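Local atomic coordinates of ribose-phosphate pyrophosphokinase (Thermus thermophilus, PDB entry 7PN0), a protein that probably catalyses the transfer of a diphosphate group from ATP to ribose 5-phosphate, yielding phosphoribosyl pyrophosphate, a precursor of nucleotides. Residues 73-77 against 118-122; 147-151 against 178-183; 172-176 against 216-220. All coordinates share one frame; numbering follows the deposited sequence.

Contact 1 (73-77 against 118-122); sequences VDAAK and AGADR
Two acceptors of one loop hold the ammonium group of Lys77. Its NZ donates to the backbone at Gly119 O over 2.8 Å, in the carbonyl plane and on a lone pair. The same NZ reaches Asp121 OD1 at 3.0 Å from above the carboxylate, 36° out of its plane, closing a salt bridge. Lysine and aspartate approach from opposite directions. With CG turned to the side of its own backbone N (chi1 -78°) and further bends at chi2 and chi4, the Lys77 chain skirts the glycine, its CG 3.5 Å from Gly119 O. A methionine in its place would probably leave Gly119 O and the charge of Asp121 without their common mate. The other carboxylate oxygen, Asp121 OD2, is bonded to Val84 N, so this aspartate joins the loop to strand 83-88 as well as to helix 62-78.

Gly119 closes helix 107-118 in a Schellman motif with positive phi (119°). A CB here would collide with Lys77 CG and press on Ala118 O, two independent reasons why the position suits a residue without one.

Beside it Val73 packs on the loop, its CG1 4.0 Å from Ala118 CB and 4.2 Å from Ala120 CB. Separately, Asp74 CA makes a CA-H...O contact of 3.2 Å with Ala118 O. The carboxylate of Asp74 turns to Ser105 of the second subunit.

Two helices flanking the parallel N-terminal sheet are thus joined where one of them ends: a single lysine satisfies a backbone carbonyl and balances an acid in the loop that leads into strand 122-126.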
loop_
_atom_site.group_PDB
_atom_site.type_symbol
_atom_site.label_atom_id
_atom_site.label_comp_id
_atom_site.label_asym_id
_atom_site.label_seq_id
_atom_site.Cartn_x
_atom_site.Cartn_y
_atom_site.Cartn_z
ATOM N N VAL A 73 18.903 3.887 4.198
ATOM C CA VAL A 73 17.874 4.133 3.160
ATOM C C VAL A 73 16.751 4.961 3.774
ATOM O O VAL A 73 16.351 6.050 3.180
ATOM C CB VAL A 73 17.366 2.789 2.614
ATOM C CG1 VAL A 73 16.035 2.977 1.925
ATOM C CG2 VAL A 73 18.403 2.169 1.709
ATOM N N ASP A 74 16.279 4.524 4.934
ATOM C CA ASP A 74 15.229 5.251 5.699
ATOM C C ASP A 74 15.611 6.726 5.957
ATOM O O ASP A 74 14.792 7.655 5.711
ATOM C CB ASP A 74 14.896 4.507 6.976
ATOM C CG ASP A 74 13.827 5.219 7.759
ATOM O OD1 ASP A 74 12.666 5.356 7.228
ATOM O OD2 ASP A 74 14.166 5.656 8.854
ATOM N N ALA A 75 16.798 6.923 6.514
ATOM C CA ALA A 75 17.329 8.235 6.927
ATOM C C ALA A 75 17.502 9.096 5.672
ATOM O O ALA A 75 17.180 10.302 5.733
ATOM C CB ALA A 75 18.615 8.028 7.678
ATOM N N ALA A 76 17.927 8.509 4.543
ATOM C CA ALA A 76 18.108 9.248 3.272
ATOM C C ALA A 76 16.756 9.759 2.812
ATOM O O ALA A 76 16.703 10.965 2.426
ATOM C CB ALA A 76 18.761 8.416 2.195
ATOM N N LYS A 77 15.706 8.928 2.834
ATOM C CA LYS A 77 14.357 9.406 2.419
ATOM C C LYS A 77 13.897 10.483 3.406
ATOM O O LYS A 77 13.327 11.506 2.943
ATOM C CB LYS A 77 13.387 8.226 2.261
ATOM C CG LYS A 77 13.591 7.475 0.964
ATOM C CD LYS A 77 13.295 8.386 -0.211
ATOM C CE LYS A 77 13.149 7.650 -1.505
ATOM N NZ LYS A 77 11.949 6.777 -1.491
ATOM N N ALA A 118 11.650 0.396 3.778
ATOM C CA ALA A 118 12.654 1.370 4.289
ATOM C C ALA A 118 12.722 2.603 3.373
ATOM O O ALA A 118 13.123 3.669 3.858
ATOM C CB ALA A 118 13.964 0.688 4.447
ATOM N N GLY A 119 12.361 2.445 2.102
ATOM C CA GLY A 119 12.248 3.542 1.134
ATOM C C GLY A 119 13.182 3.423 -0.065
ATOM O O GLY A 119 13.310 4.440 -0.790
ATOM N N ALA A 120 13.769 2.251 -0.342
ATOM C CA ALA A 120 14.622 2.058 -1.535
ATOM C C ALA A 120 13.783 2.277 -2.789
ATOM O O ALA A 120 12.726 1.700 -2.923
ATOM C CB ALA A 120 15.251 0.698 -1.540
ATOM N N ASP A 121 14.317 2.995 -3.754
ATOM C CA ASP A 121 13.612 3.228 -5.037
ATOM C C ASP A 121 14.104 2.235 -6.078
ATOM O O ASP A 121 13.414 2.042 -7.080
ATOM C CB ASP A 121 13.813 4.665 -5.494
ATOM C CG ASP A 121 13.220 5.668 -4.540
ATOM O OD1 ASP A 121 11.985 5.501 -4.224
ATOM O OD2 ASP A 121 13.922 6.683 -4.246
ATOM N N ARG A 122 15.275 1.654 -5.859
ATOM C CA ARG A 122 15.993 0.888 -6.886
ATOM C C ARG A 122 17.036 0.053 -6.182
ATOM O O ARG A 122 17.470 0.395 -5.074
ATOM C CB ARG A 122 16.821 1.700 -7.909
ATOM C CG ARG A 122 16.232 2.968 -8.477
ATOM C CD ARG A 122 17.231 3.611 -9.424
ATOM N NE ARG A 122 17.597 2.681 -10.480
ATOM C CZ ARG A 122 16.798 2.342 -11.500
ATOM N NH1 ARG A 122 17.220 1.474 -12.383
ATOM N NH2 ARG A 122 15.610 2.914 -11.677
#

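Contact 2 (147-151 against 178-183); sequences EPVIA and ALARRL
Glu147 and Arg182 carry the polar part of this helix pair. The guanidinium grips the carboxylate side-on, yet both bonds fall on one oxygen: Arg182 NE gives Glu147 OE1 a bond of 2.8 Å on its anti lone pair, and Arg182 NH2 adds another of 3.0 Å to the same OE1. The oxygen lies in the guanidinium plane, but the two flat groups are turned 69° against each other, so the arrangement is not the coplanar pairing through two oxygens. Arg182 NH2 also bonds to Thr308 O, tying in the C-terminal tail. Beside the salt bridge, the methyl group Ala178 CB touches Glu147 OE2 at 3.5 Å.

Proline lies over one face of the guanidinium, Pro148 N above its centre, and Pro148 CG approaches Arg182 NH1 to 4.0 Å.

The remaining contacts are apolar. Ala151 CB meets the aliphatic Arg182 CD at 3.9 Å. Leu179, its CG anti to the backbone N (chi1 175°), brings CD1 over Ala151, 3.9 Å from Ala151 CB. Leu183 CD2 lies 4.0 Å from the same methyl, Ala151 CB.

The short helical segments cross at -60°, with axes 10.0 Å apart, and Ala151 and Ala178 both point toward the partner helix and take part in the interface. Beneath them, Leu179, Ile150 and Leu183 pack on strand 213-218, Leu179 also on strand 163-167, while Phe154 of helix 147-157 touches both leucines.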
loop_
_atom_site.group_PDB
_atom_site.type_symbol
_atom_site.label_atom_id
_atom_site.label_comp_id
_atom_site.label_asym_id
_atom_site.label_seq_id
_atom_site.Cartn_x
_atom_site.Cartn_y
_atom_site.Cartn_z
ATOM N N GLU A 147 30.480 -11.891 -15.881
ATOM C CA GLU A 147 30.979 -12.709 -17.015
ATOM C C GLU A 147 32.191 -12.045 -17.682
ATOM O O GLU A 147 33.203 -12.703 -17.874
ATOM C CB GLU A 147 29.897 -12.941 -18.070
ATOM C CG GLU A 147 28.940 -14.089 -17.761
ATOM C CD GLU A 147 27.989 -14.378 -18.919
ATOM O OE1 GLU A 147 28.340 -14.076 -20.080
ATOM O OE2 GLU A 147 26.904 -14.908 -18.657
ATOM N N PRO A 148 32.143 -10.766 -18.135
ATOM C CA PRO A 148 33.284 -10.190 -18.850
ATOM C C PRO A 148 34.542 -10.112 -17.968
ATOM O O PRO A 148 35.632 -10.383 -18.467
ATOM C CB PRO A 148 32.783 -8.806 -19.294
ATOM C CG PRO A 148 31.268 -8.965 -19.303
ATOM C CD PRO A 148 30.992 -9.859 -18.126
ATOM N N VAL A 149 34.397 -9.801 -16.668
ATOM C CA VAL A 149 35.589 -9.577 -15.810
ATOM C C VAL A 149 36.227 -10.944 -15.537
ATOM O O VAL A 149 37.497 -11.030 -15.507
ATOM C CB VAL A 149 35.243 -8.813 -14.515
ATOM C CG1 VAL A 149 36.377 -8.884 -13.508
ATOM C CG2 VAL A 149 34.923 -7.341 -14.795
ATOM N N ILE A 150 35.416 -11.987 -15.348
ATOM C CA ILE A 150 35.926 -13.363 -15.016
ATOM C C ILE A 150 36.603 -13.955 -16.258
ATOM O O ILE A 150 37.706 -14.561 -16.125
ATOM C CB ILE A 150 34.792 -14.258 -14.483
ATOM C CG1 ILE A 150 34.361 -13.796 -13.091
ATOM C CG2 ILE A 150 35.166 -15.743 -14.506
ATOM C CD1 ILE A 150 33.273 -14.613 -12.467
ATOM N N ALA A 151 35.986 -13.814 -17.422
ATOM C CA ALA A 151 36.576 -14.304 -18.690
ATOM C C ALA A 151 37.905 -13.548 -18.975
ATOM O O ALA A 151 38.910 -14.188 -19.345
ATOM C CB ALA A 151 35.556 -14.175 -19.793
ATOM N N ALA A 178 28.709 -20.184 -20.656
ATOM C CA ALA A 178 28.905 -18.759 -21.009
ATOM C C ALA A 178 30.400 -18.462 -21.029
ATOM O O ALA A 178 30.836 -17.802 -21.965
ATOM C CB ALA A 178 28.205 -17.842 -20.024
ATOM N N LEU A 179 31.128 -18.888 -19.994
ATOM C CA LEU A 179 32.597 -18.698 -19.882
ATOM C C LEU A 179 33.285 -19.420 -21.046
ATOM O O LEU A 179 34.161 -18.830 -21.701
ATOM C CB LEU A 179 33.093 -19.263 -18.550
ATOM C CG LEU A 179 34.607 -19.217 -18.398
ATOM C CD1 LEU A 179 35.110 -17.779 -18.392
ATOM C CD2 LEU A 179 35.040 -19.921 -17.141
ATOM N N ALA A 180 32.881 -20.655 -21.310
ATOM C CA ALA A 180 33.467 -21.478 -22.391
ATOM C C ALA A 180 33.308 -20.743 -23.717
ATOM O O ALA A 180 34.276 -20.727 -24.524
ATOM C CB ALA A 180 32.824 -22.846 -22.423
ATOM N N ARG A 181 32.122 -20.219 -23.995
ATOM C CA ARG A 181 31.848 -19.552 -25.289
ATOM C C ARG A 181 32.717 -18.287 -25.376
ATOM O O ARG A 181 33.230 -18.024 -26.471
ATOM C CB ARG A 181 30.346 -19.304 -25.485
ATOM C CG ARG A 181 29.546 -20.581 -25.760
ATOM C CD ARG A 181 28.060 -20.394 -26.100
ATOM N NE ARG A 181 27.436 -19.351 -25.284
ATOM C CZ ARG A 181 26.777 -19.533 -24.132
ATOM N NH1 ARG A 181 26.319 -18.477 -23.486
ATOM N NH2 ARG A 181 26.583 -20.740 -23.617
ATOM N N ARG A 182 32.887 -17.556 -24.270
ATOM C CA ARG A 182 33.672 -16.292 -24.228
ATOM C C ARG A 182 35.160 -16.553 -24.489
ATOM O O ARG A 182 35.792 -15.698 -25.155
ATOM C CB ARG A 182 33.500 -15.580 -22.887
ATOM C CG ARG A 182 32.229 -14.760 -22.793
ATOM C CD ARG A 182 32.047 -14.197 -21.393
ATOM N NE ARG A 182 30.790 -13.489 -21.315
ATOM C CZ ARG A 182 30.555 -12.262 -21.778
ATOM N NH1 ARG A 182 31.484 -11.537 -22.393
ATOM N NH2 ARG A 182 29.339 -11.779 -21.664
ATOM N N LEU A 183 35.699 -17.663 -23.979
ATOM C CA LEU A 183 37.136 -18.038 -24.123
ATOM C C LEU A 183 37.401 -18.983 -25.307
ATOM O O LEU A 183 38.573 -19.334 -25.483
ATOM C CB LEU A 183 37.582 -18.713 -22.833
ATOM C CG LEU A 183 37.484 -17.838 -21.595
ATOM C CD1 LEU A 183 38.129 -18.522 -20.409
ATOM C CD2 LEU A 183 38.148 -16.488 -21.849
#

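Contact 3 (172-176 against 216-220); sequences DLKRA and IVDDE. With SO4 (sulfate ion), chain F.
The guanidinium of Arg175 is used differently on its face and along its edge. Over one face lies Asp219 CB, 3.6 Å above the plane and offset toward the rim. At the edge, in the plane, sit a sulfate and water 3. Arg175 NE donates to sulfate O3 over 2.8 Å, nearly straight at 167°, and Arg175 NH1 to sulfate O4 over 3.0 Å, equally straight; NH2 gives its bond to water 3, which is also bonded to Asp218 OD1. The chain gets there by leaving the helix with CG opposite the backbone N (chi1 180°) and bending at chi3. Thr127 OG1, Ser145 OG and Ala146 N also hold the anion, which probably came from the crystallisation liquor.

The second pair of flat groups consists of two carboxylates. Asp172 OD1 and Asp218 OD1 stand 3.3 Å apart, two acceptors with no bond between them, their planes 65° from each other; the waters and the nearby arginine probably ease their repulsion. Water 1 links two backbone carbonyls, Asp172 O and Val217 O, and water 2 links the Asp172 carboxylate to Val217 O, 2.6 Å from it.

Apolar packing is a main part of the contact. Val217 CG1 packs on Ala176 CA at 3.9 Å and across the aliphatic part of Arg175, 4.2 Å from its CG. Asp219 N is buried here with no partner in the model, whereas Asp219 OD2 is bonded to His129, a residue of the ADP pocket.

Val217-Asp218-Asp219-Glu220, where the chain turns a corner at Asp219 after strand 213-218, are consistent with the start of the PRPP-binding motif of the phosphoribosyltransferase-like fold. Helix 173-183 is joined to them by the packing of Val217 and the arginine chain, while its polar links run through water; the sulfate beside Arg175 is consistent with a pocket suited to anions.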
loop_
_atom_site.group_PDB
_atom_site.type_symbol
_atom_site.label_atom_id
_atom_site.label_comp_id
_atom_site.label_asym_id
_atom_site.label_seq_id
_atom_site.Cartn_x
_atom_site.Cartn_y
_atom_site.Cartn_z
ATOM N N ASP A 172 25.667 -25.656 -12.536
ATOM C CA ASP A 172 26.860 -24.829 -12.875
ATOM C C ASP A 172 27.059 -24.775 -14.395
ATOM O O ASP A 172 27.859 -23.937 -14.848
ATOM C CB ASP A 172 28.123 -25.363 -12.187
ATOM C CG ASP A 172 28.201 -25.112 -10.685
ATOM O OD1 ASP A 172 27.313 -24.386 -10.151
ATOM O OD2 ASP A 172 29.138 -25.677 -10.038
ATOM N N LEU A 173 26.295 -25.565 -15.161
ATOM C CA LEU A 173 26.462 -25.725 -16.627
ATOM C C LEU A 173 26.205 -24.401 -17.365
ATOM O O LEU A 173 26.925 -24.100 -18.336
ATOM C CB LEU A 173 25.484 -26.814 -17.085
ATOM C CG LEU A 173 26.027 -28.060 -17.788
ATOM C CD1 LEU A 173 27.529 -28.188 -17.789
ATOM C CD2 LEU A 173 25.394 -29.317 -17.207
ATOM N N LYS A 174 25.199 -23.631 -16.965
ATOM C CA LYS A 174 24.810 -22.406 -17.711
ATOM C C LYS A 174 25.930 -21.350 -17.612
ATOM O O LYS A 174 26.330 -20.761 -18.672
ATOM C CB LYS A 174 23.493 -21.863 -17.160
ATOM C CG LYS A 174 22.907 -20.707 -17.957
ATOM C CD LYS A 174 21.769 -19.971 -17.250
ATOM C CE LYS A 174 20.727 -20.892 -16.636
ATOM N NZ LYS A 174 19.943 -21.610 -17.672
ATOM N N ARG A 175 26.412 -21.101 -16.393
ATOM C CA ARG A 175 27.478 -20.096 -16.128
ATOM C C ARG A 175 28.795 -20.603 -16.741
ATOM O O ARG A 175 29.514 -19.810 -17.404
ATOM C CB ARG A 175 27.572 -19.775 -14.636
ATOM C CG ARG A 175 28.654 -18.747 -14.322
ATOM C CD ARG A 175 28.553 -18.194 -12.896
ATOM N NE ARG A 175 27.399 -17.333 -12.687
ATOM C CZ ARG A 175 26.283 -17.636 -12.019
ATOM N NH1 ARG A 175 25.333 -16.721 -11.938
ATOM N NH2 ARG A 175 26.077 -18.836 -11.472
ATOM N N ALA A 176 29.089 -21.891 -16.606
ATOM C CA ALA A 176 30.295 -22.504 -17.198
ATOM C C ALA A 176 30.247 -22.407 -18.729
ATOM O O ALA A 176 31.284 -22.072 -19.350
ATOM C CB ALA A 176 30.460 -23.926 -16.710
ATOM N N ILE A 216 37.226 -23.702 -13.493
ATOM C CA ILE A 216 35.870 -23.801 -12.860
ATOM C C ILE A 216 35.392 -22.412 -12.453
ATOM O O ILE A 216 36.217 -21.541 -12.050
ATOM C CB ILE A 216 35.824 -24.825 -11.728
ATOM C CG1 ILE A 216 36.621 -24.386 -10.499
ATOM C CG2 ILE A 216 36.264 -26.187 -12.262
ATOM C CD1 ILE A 216 36.664 -25.392 -9.376
ATOM N N VAL A 217 34.081 -22.191 -12.535
ATOM C CA VAL A 217 33.532 -20.843 -12.221
ATOM C C VAL A 217 32.277 -21.073 -11.397
ATOM O O VAL A 217 31.526 -22.051 -11.692
ATOM C CB VAL A 217 33.314 -20.010 -13.492
ATOM C CG1 VAL A 217 32.356 -20.688 -14.481
ATOM C CG2 VAL A 217 32.869 -18.593 -13.165
ATOM N N ASP A 218 32.075 -20.234 -10.392
ATOM C CA ASP A 218 30.830 -20.289 -9.596
ATOM C C ASP A 218 30.310 -18.874 -9.355
ATOM O O ASP A 218 31.053 -17.904 -9.595
ATOM C CB ASP A 218 31.046 -21.060 -8.297
ATOM C CG ASP A 218 29.785 -21.784 -7.821
ATOM O OD1 ASP A 218 28.793 -21.826 -8.596
ATOM O OD2 ASP A 218 29.805 -22.317 -6.696
ATOM N N ASP A 219 29.080 -18.750 -8.860
ATOM C CA ASP A 219 28.578 -17.411 -8.450
ATOM C C ASP A 219 29.360 -16.975 -7.206
ATOM O O ASP A 219 29.695 -15.770 -7.055
ATOM C CB ASP A 219 27.057 -17.420 -8.235
ATOM C CG ASP A 219 26.564 -18.384 -7.170
ATOM O OD1 ASP A 219 27.021 -19.543 -7.184
ATOM O OD2 ASP A 219 25.716 -17.979 -6.310
ATOM N N GLU A 220 29.606 -17.894 -6.281
ATOM C CA GLU A 220 30.241 -17.513 -5.015
ATOM C C GLU A 220 31.095 -18.669 -4.503
ATOM O O GLU A 220 30.904 -19.768 -4.921
ATOM C CB GLU A 220 29.226 -17.126 -3.942
ATOM C CG GLU A 220 28.225 -18.200 -3.591
ATOM C CD GLU A 220 27.439 -17.850 -2.351
ATOM O OE1 GLU A 220 27.579 -18.592 -1.342
ATOM O OE2 GLU A 220 26.681 -16.835 -2.386
HETATM S S SO4 F . 26.591 -13.653 -13.807
HETATM O O1 SO4 F . 26.085 -13.057 -15.019
HETATM O O2 SO4 F . 27.513 -12.713 -13.204
HETATM O O3 SO4 F . 27.314 -14.911 -14.112
HETATM O O4 SO4 F . 25.522 -13.895 -12.900
HETATM O O HOH W 1 29.182 -22.394 -13.021
HETATM O O HOH W 2 31.506 -24.520 -10.739
HETATM O O HOH W 3 27.421 -21.259 -11.461
#

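Contacts 2 and 3 form one neighbourhood, their centres about 10 Å apart, whereas contact 1 lies on the opposite side of the chain's centre, about 33 to 35 Å from both by centres. Helix 173-183 serves both neighbours: its later turns meet helix 147-157 in contact 2, its first turn meets strand 213-218 in contact 3, and Val217 touches Leu179 and Ile150 between them. Contact 2 is the buried one, pairing charge directly amid apolar packing. Contact 3, partly buried near bound anions, uses water bridges and apolar packing, with a sulfate at the arginine. Contact 1, partly buried beside other subunits, instead pairs a lysine with a carbonyl and an acid beyond a helix end.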